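Side-chain contacts in Mll8374 protein (Mesorhizobium loti, PDB 3B5E), which is probably a carboxylesterase of the alpha/beta-hydrolase fold, cleaving carboxylic ester bonds with a serine nucleophile, its natural substrate unestablished: residues S10-D15 and P19-G24; V60-R65 and F72-R77; A90-F95 and L130-I135; R160-A165 and R210-G215. One frame throughout, in Å; residues are numbered along the deposited sequence.

Contact 1: S10-D15 and P19-G24; sequences SPLLTD and PYRLLG
Leu13 and Tyr20 form a single antiparallel bridge, a hydrogen-bonded pair that lays the loop before strand 20-23 along this outermost strand of the mixed alpha/beta-hydrolase sheet. The backbone bonds are Leu13 N to Tyr20 O, 2.7 Å, and Tyr20 N to Leu13 O, 3.1 Å. Further along, Ser10 OG donates to Leu22 O at 2.7 Å from above the carbonyl plane, and a water joins Pro11 O to Leu22 N. Among charged groups, Arg21 turns the edge of its guanidinium to the loop, NH1 giving a hydrogen bond of 2.8 Å to Ser10 O, while Leu12 N sits over one face. NE of the same arginine makes a salt bridge to Glu43, fixing the group from a second direction. A leucine in place of Arg21 would probably leave Ser10 O without this donor and take one of two arginine partners from Glu43. Apolar contacts complete the strip. Leu12 and Pro19 lie side by side, and Leu13 CB stands over the Tyr20 ring face, 4.2 Å from the centroid. The tyrosine's OH is bonded to His106. With CG of Leu13 anti to its carbonyl carbon (chi1 -55°), CD1 reaches Tyr20 CE2 at 3.7 Å.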
loop_
_atom_site.group_PDB
_atom_site.type_symbol
_atom_site.label_atom_id
_atom_site.label_comp_id
_atom_site.label_asym_id
_atom_site.label_seq_id
_atom_site.Cartn_x
_atom_site.Cartn_y
_atom_site.Cartn_z
ATOM N N SER A 10 4.982 1.932 20.652
ATOM C CA SER A 10 4.893 1.133 19.431
ATOM C C SER A 10 6.213 0.511 19.004
ATOM O O SER A 10 6.710 0.798 17.920
ATOM C CB SER A 10 4.320 1.966 18.297
ATOM O OG SER A 10 3.063 2.531 18.642
ATOM N N PRO A 11 6.737 -0.423 19.806
ATOM C CA PRO A 11 7.958 -1.119 19.433
ATOM C C PRO A 11 7.708 -1.976 18.184
ATOM O O PRO A 11 6.554 -2.276 17.855
ATOM C CB PRO A 11 8.218 -2.023 20.641
ATOM C CG PRO A 11 6.844 -2.308 21.154
ATOM C CD PRO A 11 6.163 -0.973 21.041
ATOM N N LEU A 12 8.789 -2.377 17.512
ATOM C CA LEU A 12 8.708 -3.349 16.419
ATOM C C LEU A 12 8.322 -4.729 16.962
ATOM O O LEU A 12 9.014 -5.302 17.794
ATOM C CB LEU A 12 10.036 -3.439 15.658
ATOM C CG LEU A 12 9.979 -4.183 14.322
ATOM C CD1 LEU A 12 9.238 -3.354 13.233
ATOM C CD2 LEU A 12 11.419 -4.559 13.896
ATOM N N LEU A 13 7.182 -5.228 16.503
ATOM C CA LEU A 13 6.660 -6.518 16.897
ATOM C C LEU A 13 7.064 -7.521 15.835
ATOM O O LEU A 13 6.897 -7.263 14.644
ATOM C CB LEU A 13 5.135 -6.433 17.038
ATOM C CG LEU A 13 4.609 -5.340 17.984
ATOM C CD1 LEU A 13 3.072 -5.237 17.923
ATOM C CD2 LEU A 13 5.096 -5.557 19.445
ATOM N N THR A 14 7.603 -8.659 16.258
ATOM C CA THR A 14 8.288 -9.544 15.334
ATOM C C THR A 14 7.813 -11.005 15.349
ATOM O O THR A 14 8.435 -11.847 14.726
ATOM C CB THR A 14 9.825 -9.501 15.582
ATOM O OG1 THR A 14 10.098 -9.916 16.917
ATOM C CG2 THR A 14 10.369 -8.089 15.376
ATOM N N ASP A 15 6.715 -11.312 16.026
ATOM C CA ASP A 15 6.261 -12.702 16.067
ATOM C C ASP A 15 5.243 -13.094 14.997
ATOM O O ASP A 15 4.868 -14.267 14.923
ATOM C CB ASP A 15 5.733 -13.070 17.441
ATOM C CG ASP A 15 4.737 -12.096 17.954
ATOM O OD1 ASP A 15 4.580 -11.024 17.329
ATOM O OD2 ASP A 15 4.150 -12.378 19.016
ATOM N N PRO A 19 7.516 -8.031 10.221
ATOM C CA PRO A 19 7.632 -7.130 11.367
ATOM C C PRO A 19 6.722 -5.906 11.195
ATOM O O PRO A 19 6.458 -5.486 10.071
ATOM C CB PRO A 19 9.109 -6.720 11.372
ATOM C CG PRO A 19 9.772 -7.587 10.390
ATOM C CD PRO A 19 8.748 -8.046 9.422
ATOM N N TYR A 20 6.214 -5.383 12.302
ATOM C CA TYR A 20 5.318 -4.231 12.274
ATOM C C TYR A 20 5.271 -3.485 13.576
ATOM O O TYR A 20 5.576 -4.039 14.630
ATOM C CB TYR A 20 3.893 -4.606 11.824
ATOM C CG TYR A 20 3.134 -5.412 12.840
ATOM C CD1 TYR A 20 3.444 -6.755 13.068
ATOM C CD2 TYR A 20 2.154 -4.811 13.621
ATOM C CE1 TYR A 20 2.758 -7.496 14.037
ATOM C CE2 TYR A 20 1.470 -5.521 14.581
ATOM C CZ TYR A 20 1.767 -6.856 14.798
ATOM O OH TYR A 20 1.052 -7.518 15.785
ATOM N N ARG A 21 4.861 -2.220 13.486
ATOM C CA ARG A 21 4.542 -1.408 14.640
ATOM C C ARG A 21 3.040 -1.094 14.576
ATOM O O ARG A 21 2.472 -0.898 13.474
ATOM C CB ARG A 21 5.321 -0.104 14.606
ATOM C CG ARG A 21 6.798 -0.279 14.708
ATOM C CD ARG A 21 7.467 1.071 14.572
ATOM N NE ARG A 21 8.923 0.919 14.532
ATOM C CZ ARG A 21 9.737 0.887 15.585
ATOM N NH1 ARG A 21 9.301 1.030 16.829
ATOM N NH2 ARG A 21 11.031 0.722 15.382
ATOM N N LEU A 22 2.429 -1.008 15.754
ATOM C CA LEU A 22 1.005 -0.707 15.905
ATOM C C LEU A 22 0.861 0.624 16.624
ATOM O O LEU A 22 1.206 0.718 17.815
ATOM C CB LEU A 22 0.269 -1.798 16.699
ATOM C CG LEU A 22 -1.275 -1.717 16.698
ATOM C CD1 LEU A 22 -1.894 -2.011 15.282
ATOM C CD2 LEU A 22 -1.870 -2.620 17.742
ATOM N N LEU A 23 0.374 1.626 15.898
ATOM C CA LEU A 23 0.182 2.982 16.424
ATOM C C LEU A 23 -1.291 3.415 16.498
ATOM O O LEU A 23 -2.125 2.997 15.717
ATOM C CB LEU A 23 1.007 3.984 15.606
ATOM C CG LEU A 23 2.489 3.668 15.375
ATOM C CD1 LEU A 23 2.806 2.817 14.112
ATOM C CD2 LEU A 23 3.177 5.001 15.274
ATOM N N GLY A 24 -1.610 4.205 17.515
ATOM C CA GLY A 24 -2.950 4.796 17.649
ATOM C C GLY A 24 -4.065 3.842 18.031
ATOM O O GLY A 24 -5.228 4.206 17.962
HETATM O O HOH W 1 3.968 -1.672 18.107
#

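Contact 2: V60-R65 and F72-R77; sequences VAARGR and FRWFER. With SO4 (sulfate ion), chain C; EDO (1,2-ethanediol), chain K.
Gly64 passes over Trp74 where residues 62-65, leaving strand 58-62, run at 92° to residues 72-74 at the end of strand 71-73, the CA atoms of Gly64 and Trp74 4.6 Å apart. This is a loop crossing at the C-terminal end of a parallel strand of the alpha/beta-hydrolase sheet, and Trp74 touches the residues of a probable nucleophile elbow. No direct hydrogen bond links the segments, but a water joins Arg65 N to Trp74 O. Gly64 CA presses on the indole face, 3.7 Å from the centroid of the six-membered ring, a CH-pi contact. Ala62 meets the indole from its rim, CB to Trp74 CH2 3.8 Å. Trp74 NE1 bonds to His37 O, which holds the indole's rotation, and its backbone N bonds to Asn120. A second CH-pi contact sets Arg63 CD over the centre of the Phe72 ring, 3.6 Å from its centroid. The bend at chi3 (-75°) folds the guanidinium down along that ring, their planes 15° apart, while NE forms a salt bridge with Glu43. Arg73 clasps Phe75 O with both NE and NH2, holding its guanidinium flat. NH1 also bonds to Gln68, and Arg73 NH1 lies 2.9 Å from O2 of a sulfate, probably from the crystallisation liquor.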
loop_
_atom_site.group_PDB
_atom_site.type_symbol
_atom_site.label_atom_id
_atom_site.label_comp_id
_atom_site.label_asym_id
_atom_site.label_seq_id
_atom_site.Cartn_x
_atom_site.Cartn_y
_atom_site.Cartn_z
ATOM N N VAL A 60 -1.095 0.154 11.167
ATOM C CA VAL A 60 -0.210 -1.028 11.074
ATOM C C VAL A 60 0.916 -0.648 10.124
ATOM O O VAL A 60 0.750 -0.651 8.897
ATOM C CB VAL A 60 -0.921 -2.320 10.593
ATOM C CG1 VAL A 60 0.065 -3.519 10.521
ATOM C CG2 VAL A 60 -2.122 -2.678 11.472
ATOM N N ALA A 61 2.058 -0.299 10.700
ATOM C CA ALA A 61 3.223 0.107 9.927
ATOM C C ALA A 61 4.098 -1.142 9.747
ATOM O O ALA A 61 4.887 -1.481 10.623
ATOM C CB ALA A 61 3.957 1.200 10.638
ATOM N N ALA A 62 3.936 -1.798 8.591
ATOM C CA ALA A 62 4.565 -3.077 8.292
ATOM C C ALA A 62 5.927 -2.900 7.614
ATOM O O ALA A 62 6.167 -1.925 6.878
ATOM C CB ALA A 62 3.651 -3.910 7.439
ATOM N N ARG A 63 6.797 -3.874 7.828
ATOM C CA ARG A 63 8.148 -3.870 7.235
ATOM C C ARG A 63 8.302 -4.988 6.220
ATOM O O ARG A 63 7.935 -6.124 6.489
ATOM C CB ARG A 63 9.202 -4.030 8.327
ATOM C CG ARG A 63 10.670 -3.941 7.842
ATOM C CD ARG A 63 11.669 -4.294 8.896
ATOM N NE ARG A 63 11.800 -3.201 9.862
ATOM C CZ ARG A 63 12.737 -3.121 10.797
ATOM N NH1 ARG A 63 13.628 -4.080 10.956
ATOM N NH2 ARG A 63 12.777 -2.063 11.582
ATOM N N GLY A 64 8.873 -4.655 5.063
ATOM C CA GLY A 64 9.235 -5.652 4.050
ATOM C C GLY A 64 10.233 -6.686 4.554
ATOM O O GLY A 64 11.001 -6.451 5.487
ATOM N N ARG A 65 10.202 -7.868 3.956
ATOM C CA ARG A 65 11.022 -8.979 4.445
ATOM C C ARG A 65 12.366 -9.134 3.748
ATOM O O ARG A 65 13.173 -9.964 4.149
ATOM C CB ARG A 65 10.242 -10.268 4.349
ATOM C CG ARG A 65 8.962 -10.180 5.113
ATOM C CD ARG A 65 8.400 -11.523 5.447
ATOM N NE ARG A 65 8.228 -12.390 4.285
ATOM C CZ ARG A 65 7.633 -13.580 4.325
ATOM N NH1 ARG A 65 7.148 -14.061 5.461
ATOM N NH2 ARG A 65 7.524 -14.299 3.222
ATOM N N PHE A 72 14.521 -1.912 3.547
ATOM C CA PHE A 72 13.809 -3.119 3.173
ATOM C C PHE A 72 12.994 -2.881 1.895
ATOM O O PHE A 72 12.764 -1.729 1.458
ATOM C CB PHE A 72 12.920 -3.600 4.357
ATOM C CG PHE A 72 13.708 -3.795 5.629
ATOM C CD1 PHE A 72 14.353 -4.999 5.875
ATOM C CD2 PHE A 72 13.894 -2.737 6.537
ATOM C CE1 PHE A 72 15.153 -5.152 6.999
ATOM C CE2 PHE A 72 14.689 -2.894 7.666
ATOM C CZ PHE A 72 15.313 -4.104 7.889
ATOM N N ARG A 73 12.580 -3.988 1.304
ATOM C CA ARG A 73 11.678 -3.980 0.176
ATOM C C ARG A 73 10.736 -5.163 0.278
ATOM O O ARG A 73 10.951 -6.065 1.075
ATOM C CB ARG A 73 12.458 -4.000 -1.146
ATOM C CG ARG A 73 13.466 -5.176 -1.327
ATOM C CD ARG A 73 14.203 -5.085 -2.670
ATOM N NE ARG A 73 13.223 -5.018 -3.754
ATOM C CZ ARG A 73 12.927 -3.957 -4.484
ATOM N NH1 ARG A 73 13.622 -2.829 -4.384
ATOM N NH2 ARG A 73 11.956 -4.052 -5.390
ATOM N N TRP A 74 9.705 -5.134 -0.564
ATOM C CA TRP A 74 8.555 -6.035 -0.476
ATOM C C TRP A 74 8.671 -7.286 -1.345
ATOM O O TRP A 74 8.060 -8.297 -1.062
ATOM C CB TRP A 74 7.284 -5.235 -0.814
ATOM C CG TRP A 74 7.032 -4.201 0.278
ATOM C CD1 TRP A 74 7.339 -2.880 0.248
ATOM C CD2 TRP A 74 6.466 -4.454 1.571
ATOM N NE1 TRP A 74 7.029 -2.294 1.442
ATOM C CE2 TRP A 74 6.488 -3.235 2.276
ATOM C CE3 TRP A 74 5.975 -5.599 2.212
ATOM C CZ2 TRP A 74 6.001 -3.122 3.552
ATOM C CZ3 TRP A 74 5.498 -5.478 3.475
ATOM C CH2 TRP A 74 5.523 -4.252 4.139
ATOM N N PHE A 75 9.428 -7.188 -2.426
ATOM C CA PHE A 75 9.688 -8.333 -3.304
ATOM C C PHE A 75 10.914 -8.042 -4.154
ATOM O O PHE A 75 11.279 -6.894 -4.343
ATOM C CB PHE A 75 8.458 -8.710 -4.166
ATOM C CG PHE A 75 7.776 -7.547 -4.827
ATOM C CD1 PHE A 75 8.298 -6.967 -5.995
ATOM C CD2 PHE A 75 6.580 -7.038 -4.319
ATOM C CE1 PHE A 75 7.651 -5.924 -6.624
ATOM C CE2 PHE A 75 5.954 -5.961 -4.917
ATOM C CZ PHE A 75 6.489 -5.400 -6.093
ATOM N N GLU A 76 11.532 -9.085 -4.676
ATOM C CA GLU A 76 12.810 -8.943 -5.356
ATOM C C GLU A 76 12.658 -8.220 -6.681
ATOM O O GLU A 76 11.668 -8.383 -7.407
ATOM C CB GLU A 76 13.448 -10.318 -5.578
ATOM C CG GLU A 76 13.691 -11.095 -4.300
ATOM C CD GLU A 76 14.928 -10.647 -3.495
ATOM O OE1 GLU A 76 15.574 -9.627 -3.852
ATOM O OE2 GLU A 76 15.242 -11.335 -2.480
ATOM N N ARG A 77 13.656 -7.401 -6.986
ATOM C CA ARG A 77 13.748 -6.735 -8.260
ATOM C C ARG A 77 14.835 -7.365 -9.146
ATOM O O ARG A 77 15.916 -7.713 -8.674
ATOM C CB ARG A 77 14.045 -5.265 -8.039
ATOM C CG ARG A 77 14.012 -4.486 -9.318
ATOM C CD ARG A 77 14.069 -3.050 -9.068
ATOM N NE ARG A 77 15.324 -2.685 -8.460
ATOM C CZ ARG A 77 15.790 -1.447 -8.400
ATOM N NH1 ARG A 77 15.116 -0.430 -8.925
ATOM N NH2 ARG A 77 16.954 -1.224 -7.812
HETATM S S SO4 C . 11.561 -0.312 -6.692
HETATM O O1 SO4 C . 10.529 -1.296 -6.479
HETATM O O2 SO4 C . 12.687 -0.438 -5.788
HETATM O O3 SO4 C . 11.065 0.976 -6.411
HETATM O O4 SO4 C . 12.092 -0.454 -8.040
HETATM C C1 EDO K . 16.103 -3.944 13.509
HETATM O O1 EDO K . 15.472 -2.660 13.561
HETATM C C2 EDO K . 17.386 -3.835 12.694
HETATM O O2 EDO K . 17.179 -4.288 11.348
HETATM O O HOH W 2 8.288 -8.697 1.829
#

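Contact 3: A90-F95 and L130-I135; sequences AETAAF and LLHPGI
His132 lays its ring against the turn of helix 85-106 that carries Thr92 and Ala93. Its NE2 comes within 3.5 Å of Ala93 CA and 3.9 Å of Ala93 CB, so the imidazole rests on backbone and methyl together. Thr92 approaches the ring at its edge: CG2 lies near the imidazole plane, 3.6 Å from His132 CD2. That methyl is anti to the backbone N of Thr92 (OG1 chi1 -52°), which turns it to the neighbouring helix while OG1 bonds back to Ile88 O. Thr92 was modelled in two conformers, so the methyl contacts belong to the one described. The same methyl also meets Leu131 loosely, Thr92 CG2 to Leu131 CD1 being 4.2 Å. These residues join two helices of the alpha/beta-hydrolase fold, 85-106 and 120-131, the second of which follows a probable nucleophile elbow; His132 is the first residue to depart from its helical backbone. No hydrogen bond crosses, and the area buried is small, 158 Å². With an alanine here in place of the imidazole of His132, a gap is likely to open beside Ala93, and the Thr92 methyl to lose its ring neighbour. Beyond the segments, His132 also packs on Ala96, and Leu131 on Leu89.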
loop_
_atom_site.group_PDB
_atom_site.type_symbol
_atom_site.label_atom_id
_atom_site.label_comp_id
_atom_site.label_asym_id
_atom_site.label_seq_id
_atom_site.Cartn_x
_atom_site.Cartn_y
_atom_site.Cartn_z
ATOM N N ALA A 90 5.033 -14.941 -3.670
ATOM C CA ALA A 90 5.326 -15.480 -2.353
ATOM C C ALA A 90 5.059 -14.441 -1.279
ATOM O O ALA A 90 4.450 -14.746 -0.253
ATOM C CB ALA A 90 6.772 -15.994 -2.271
ATOM N N GLU A 91 5.535 -13.227 -1.511
ATOM C CA GLU A 91 5.438 -12.147 -0.525
ATOM C C GLU A 91 4.018 -11.631 -0.401
ATOM O O GLU A 91 3.562 -11.313 0.698
ATOM C CB GLU A 91 6.442 -11.040 -0.859
ATOM C CG GLU A 91 7.911 -11.492 -0.794
ATOM C CD GLU A 91 8.303 -12.025 0.582
ATOM O OE1 GLU A 91 8.040 -11.354 1.604
ATOM O OE2 GLU A 91 8.864 -13.136 0.635
ATOM N N THR A 92 3.301 -11.601 -1.516
ATOM C CA THR A 92 1.909 -11.193 -1.503
ATOM C C THR A 92 1.059 -12.240 -0.738
ATOM O O THR A 92 0.174 -11.874 0.042
ATOM C CB THR A 92 1.391 -10.900 -2.940
ATOM O OG1 THR A 92 2.272 -9.974 -3.603
ATOM C CG2 THR A 92 -0.004 -10.324 -2.924
ATOM N N ALA A 93 1.349 -13.531 -0.934
ATOM C CA ALA A 93 0.682 -14.619 -0.200
ATOM C C ALA A 93 0.963 -14.513 1.295
ATOM O O ALA A 93 0.052 -14.651 2.133
ATOM C CB ALA A 93 1.126 -15.987 -0.730
ATOM N N ALA A 94 2.231 -14.298 1.634
ATOM C CA ALA A 94 2.630 -14.117 3.018
ATOM C C ALA A 94 1.923 -12.916 3.627
ATOM O O ALA A 94 1.399 -13.004 4.746
ATOM C CB ALA A 94 4.140 -13.994 3.135
ATOM N N PHE A 95 1.872 -11.803 2.897
ATOM C CA PHE A 95 1.239 -10.592 3.431
ATOM C C PHE A 95 -0.282 -10.718 3.651
ATOM O O PHE A 95 -0.818 -10.178 4.643
ATOM C CB PHE A 95 1.570 -9.388 2.573
ATOM C CG PHE A 95 1.249 -8.082 3.239
ATOM C CD1 PHE A 95 2.126 -7.530 4.171
ATOM C CD2 PHE A 95 0.049 -7.435 2.970
ATOM C CE1 PHE A 95 1.832 -6.325 4.801
ATOM C CE2 PHE A 95 -0.261 -6.231 3.588
ATOM C CZ PHE A 95 0.628 -5.683 4.522
ATOM N N LEU A 130 -5.047 -8.203 -6.745
ATOM C CA LEU A 130 -5.236 -9.034 -7.928
ATOM C C LEU A 130 -5.040 -10.506 -7.647
ATOM O O LEU A 130 -5.693 -11.343 -8.255
ATOM C CB LEU A 130 -4.310 -8.559 -9.037
ATOM C CG LEU A 130 -4.737 -7.211 -9.639
ATOM C CD1 LEU A 130 -3.549 -6.574 -10.324
ATOM C CD2 LEU A 130 -5.939 -7.380 -10.583
ATOM N N LEU A 131 -4.178 -10.820 -6.691
ATOM C CA LEU A 131 -3.838 -12.198 -6.392
ATOM C C LEU A 131 -4.628 -12.792 -5.206
ATOM O O LEU A 131 -4.776 -14.009 -5.138
ATOM C CB LEU A 131 -2.339 -12.311 -6.134
ATOM C CG LEU A 131 -1.380 -12.018 -7.299
ATOM C CD1 LEU A 131 0.052 -11.924 -6.812
ATOM C CD2 LEU A 131 -1.459 -13.082 -8.431
ATOM N N HIS A 132 -5.111 -11.954 -4.282
ATOM C CA HIS A 132 -5.762 -12.408 -3.064
ATOM C C HIS A 132 -6.977 -11.580 -2.802
ATOM O O HIS A 132 -6.974 -10.757 -1.909
ATOM C CB HIS A 132 -4.804 -12.341 -1.895
ATOM C CG HIS A 132 -3.635 -13.243 -2.075
ATOM N ND1 HIS A 132 -3.693 -14.584 -1.793
ATOM C CD2 HIS A 132 -2.412 -13.025 -2.615
ATOM C CE1 HIS A 132 -2.532 -15.145 -2.089
ATOM N NE2 HIS A 132 -1.749 -14.228 -2.618
ATOM N N PRO A 133 -8.020 -11.785 -3.611
ATOM C CA PRO A 133 -9.227 -11.006 -3.453
ATOM C C PRO A 133 -9.959 -11.308 -2.138
ATOM O O PRO A 133 -9.825 -12.387 -1.557
ATOM C CB PRO A 133 -10.073 -11.436 -4.650
ATOM C CG PRO A 133 -9.581 -12.793 -4.989
ATOM C CD PRO A 133 -8.127 -12.754 -4.720
ATOM N N GLY A 134 -10.713 -10.326 -1.674
ATOM C CA GLY A 134 -11.470 -10.456 -0.464
ATOM C C GLY A 134 -10.798 -9.873 0.757
ATOM O O GLY A 134 -11.328 -10.002 1.849
ATOM N N ILE A 135 -9.631 -9.267 0.589
ATOM C CA ILE A 135 -8.913 -8.646 1.699
ATOM C C ILE A 135 -8.992 -7.110 1.637
ATOM O O ILE A 135 -9.431 -6.464 2.603
ATOM C CB ILE A 135 -7.443 -9.073 1.720
ATOM C CG1 ILE A 135 -7.363 -10.585 1.955
ATOM C CG2 ILE A 135 -6.679 -8.302 2.804
ATOM C CD1 ILE A 135 -6.009 -11.143 1.792
#

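Contact 4: R160-A165 and R210-G215; sequences RTLIIA and RQWLAG
Trp212 is held between two side chains of strand 160-166, a buried leucine on one face and a partly exposed arginine on the other. On the tightly packed side Leu162 CB stands over the centre of the indole, 3.5 Å from the centroid of the five-membered ring, a CH-pi contact. CD2 of the leucine adds a second touch, 3.9 Å from Trp212 CD2. Leu162 also packs on Ile208 and Val209, so this face belongs to the buried layer between sheet and helix. In the alpha/beta-hydrolase fold the C-terminal helix, here 203-214, runs back along the parallel part of the mixed sheet; strand and helix segments are nearly antiparallel at 162°, their axes 10.1 Å apart. The opposite face is the more solvent-exposed side. There Arg160 spreads its guanidinium flat on the indole, a cation-pi stack with planes at 15° and CZ 4.2 Å from the five-membered ring centroid. The bend at chi3 (71°) carries the group over the ring, and NH2, at the guanidinium edge, gives a nearly straight bond of 3.0 Å to Trp212 O, from above that carbonyl's plane. This places positive charge on a carbonyl of the last helical turn, which probably suits the helix end. At the indole edge a water accepts from Trp212 NE1 at 2.9 Å and donates to Thr161 O.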
loop_
_atom_site.group_PDB
_atom_site.type_symbol
_atom_site.label_atom_id
_atom_site.label_comp_id
_atom_site.label_asym_id
_atom_site.label_seq_id
_atom_site.Cartn_x
_atom_site.Cartn_y
_atom_site.Cartn_z
ATOM N N ARG A 160 -12.526 0.559 -4.058
ATOM C CA ARG A 160 -12.103 1.883 -4.429
ATOM C C ARG A 160 -10.589 1.986 -4.298
ATOM O O ARG A 160 -10.016 1.701 -3.219
ATOM C CB ARG A 160 -12.770 2.920 -3.534
ATOM C CG ARG A 160 -14.278 3.014 -3.710
ATOM C CD ARG A 160 -14.865 3.863 -2.538
ATOM N NE ARG A 160 -14.521 5.299 -2.662
ATOM C CZ ARG A 160 -13.852 6.075 -1.787
ATOM N NH1 ARG A 160 -13.367 5.653 -0.617
ATOM N NH2 ARG A 160 -13.670 7.338 -2.112
ATOM N N THR A 161 -9.962 2.427 -5.385
ATOM C CA THR A 161 -8.534 2.615 -5.450
ATOM C C THR A 161 -8.237 4.068 -5.816
ATOM O O THR A 161 -8.818 4.607 -6.770
ATOM C CB THR A 161 -7.920 1.698 -6.505
ATOM O OG1 THR A 161 -8.487 0.385 -6.379
ATOM C CG2 THR A 161 -6.410 1.637 -6.333
ATOM N N LEU A 162 -7.372 4.705 -5.027
ATOM C CA LEU A 162 -6.829 5.999 -5.336
ATOM C C LEU A 162 -5.389 5.765 -5.845
ATOM O O LEU A 162 -4.651 4.976 -5.254
ATOM C CB LEU A 162 -6.825 6.890 -4.084
ATOM C CG LEU A 162 -6.066 8.193 -4.161
ATOM C CD1 LEU A 162 -6.757 9.260 -5.063
ATOM C CD2 LEU A 162 -5.857 8.709 -2.737
ATOM N N ILE A 163 -5.018 6.455 -6.938
ATOM C CA ILE A 163 -3.659 6.472 -7.486
ATOM C C ILE A 163 -3.200 7.916 -7.534
ATOM O O ILE A 163 -3.969 8.810 -7.990
ATOM C CB ILE A 163 -3.610 5.831 -8.915
ATOM C CG1 ILE A 163 -3.923 4.333 -8.840
ATOM C CG2 ILE A 163 -2.264 6.141 -9.601
ATOM C CD1 ILE A 163 -4.221 3.713 -10.204
ATOM N N ILE A 164 -1.999 8.194 -7.007
ATOM C CA ILE A 164 -1.411 9.514 -7.168
ATOM C C ILE A 164 -0.073 9.414 -7.867
ATOM O O ILE A 164 0.879 8.830 -7.329
ATOM C CB ILE A 164 -1.218 10.234 -5.854
ATOM C CG1 ILE A 164 -2.490 10.181 -5.012
ATOM C CG2 ILE A 164 -0.762 11.717 -6.130
ATOM C CD1 ILE A 164 -2.415 11.030 -3.746
ATOM N N ALA A 165 -0.045 9.938 -9.096
ATOM C CA ALA A 165 1.114 9.990 -9.964
ATOM C C ALA A 165 1.776 11.331 -9.827
ATOM O O ALA A 165 1.138 12.365 -9.616
ATOM C CB ALA A 165 0.709 9.777 -11.432
ATOM N N ARG A 210 -6.800 12.258 2.184
ATOM C CA ARG A 210 -7.830 12.750 3.091
ATOM C C ARG A 210 -9.124 13.082 2.411
ATOM O O ARG A 210 -10.191 12.650 2.865
ATOM C CB ARG A 210 -7.364 14.005 3.781
ATOM C CG ARG A 210 -6.972 13.777 5.149
ATOM C CD ARG A 210 -6.237 14.968 5.666
ATOM N NE ARG A 210 -7.160 15.912 6.237
ATOM C CZ ARG A 210 -7.750 15.775 7.416
ATOM N NH1 ARG A 210 -7.533 14.702 8.173
ATOM N NH2 ARG A 210 -8.578 16.727 7.835
ATOM N N GLN A 211 -9.011 13.852 1.327
ATOM C CA GLN A 211 -10.142 14.267 0.469
ATOM C C GLN A 211 -10.882 13.061 -0.143
ATOM O O GLN A 211 -12.110 13.044 -0.260
ATOM C CB GLN A 211 -9.622 15.219 -0.642
ATOM C CG GLN A 211 -9.317 16.662 -0.145
ATOM C CD GLN A 211 -8.228 17.468 -0.931
ATOM O OE1 GLN A 211 -7.626 17.005 -1.925
ATOM N NE2 GLN A 211 -7.974 18.692 -0.455
ATOM N N TRP A 212 -10.113 12.062 -0.556
ATOM C CA TRP A 212 -10.643 10.822 -1.120
ATOM C C TRP A 212 -11.344 9.983 -0.058
ATOM O O TRP A 212 -12.432 9.461 -0.314
ATOM C CB TRP A 212 -9.505 10.047 -1.730
ATOM C CG TRP A 212 -9.804 8.695 -2.224
ATOM C CD1 TRP A 212 -10.422 8.362 -3.379
ATOM C CD2 TRP A 212 -9.411 7.475 -1.606
ATOM N NE1 TRP A 212 -10.468 6.987 -3.508
ATOM C CE2 TRP A 212 -9.853 6.426 -2.426
ATOM C CE3 TRP A 212 -8.729 7.170 -0.427
ATOM C CZ2 TRP A 212 -9.625 5.084 -2.107
ATOM C CZ3 TRP A 212 -8.506 5.839 -0.108
ATOM C CH2 TRP A 212 -8.957 4.819 -0.942
ATOM N N LEU A 213 -10.751 9.903 1.125
ATOM C CA LEU A 213 -11.358 9.181 2.246
ATOM C C LEU A 213 -12.674 9.830 2.689
ATOM O O LEU A 213 -13.637 9.117 3.024
ATOM C CB LEU A 213 -10.395 9.069 3.437
ATOM C CG LEU A 213 -9.229 8.088 3.308
ATOM C CD1 LEU A 213 -8.345 8.173 4.524
ATOM C CD2 LEU A 213 -9.729 6.658 3.075
ATOM N N ALA A 214 -12.712 11.170 2.694
ATOM C CA ALA A 214 -13.912 11.929 3.061
ATOM C C ALA A 214 -15.034 11.738 2.046
ATOM O O ALA A 214 -16.189 11.933 2.376
ATOM C CB ALA A 214 -13.596 13.409 3.237
ATOM N N GLY A 215 -14.719 11.340 0.822
ATOM C CA GLY A 215 -15.754 10.936 -0.132
ATOM C C GLY A 215 -16.375 12.131 -0.826
ATOM O O GLY A 215 -16.039 13.278 -0.501
HETATM O O HOH W 3 -11.734 5.559 -5.751
#

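Overall arrangement
The four contacts follow one another along the chain, each closing before the next opens. Contact 1 lies on the outermost strand 20-23; its antiparallel neighbour 58-62 carries contact 2, whose centre is about 14 Å away, and a probable hydrogen bond from Arg63 N to Pro19 O links the two. Contact 2 in turn reaches contact 3 on helix 85-106 through the salt bridge Arg65-Glu91, again about 14 Å between centres. Contact 4, on strand 160-166 and the C-terminal helix, stands apart: it shares the mixed sheet with contacts 1 and 2 but its centre lies about 26 Å and 23 Å from theirs. Contacts 2 and 4 fall on opposite sides of the chain's centre, tying loops near the probable nucleophile elbow and the terminal helix to one sheet.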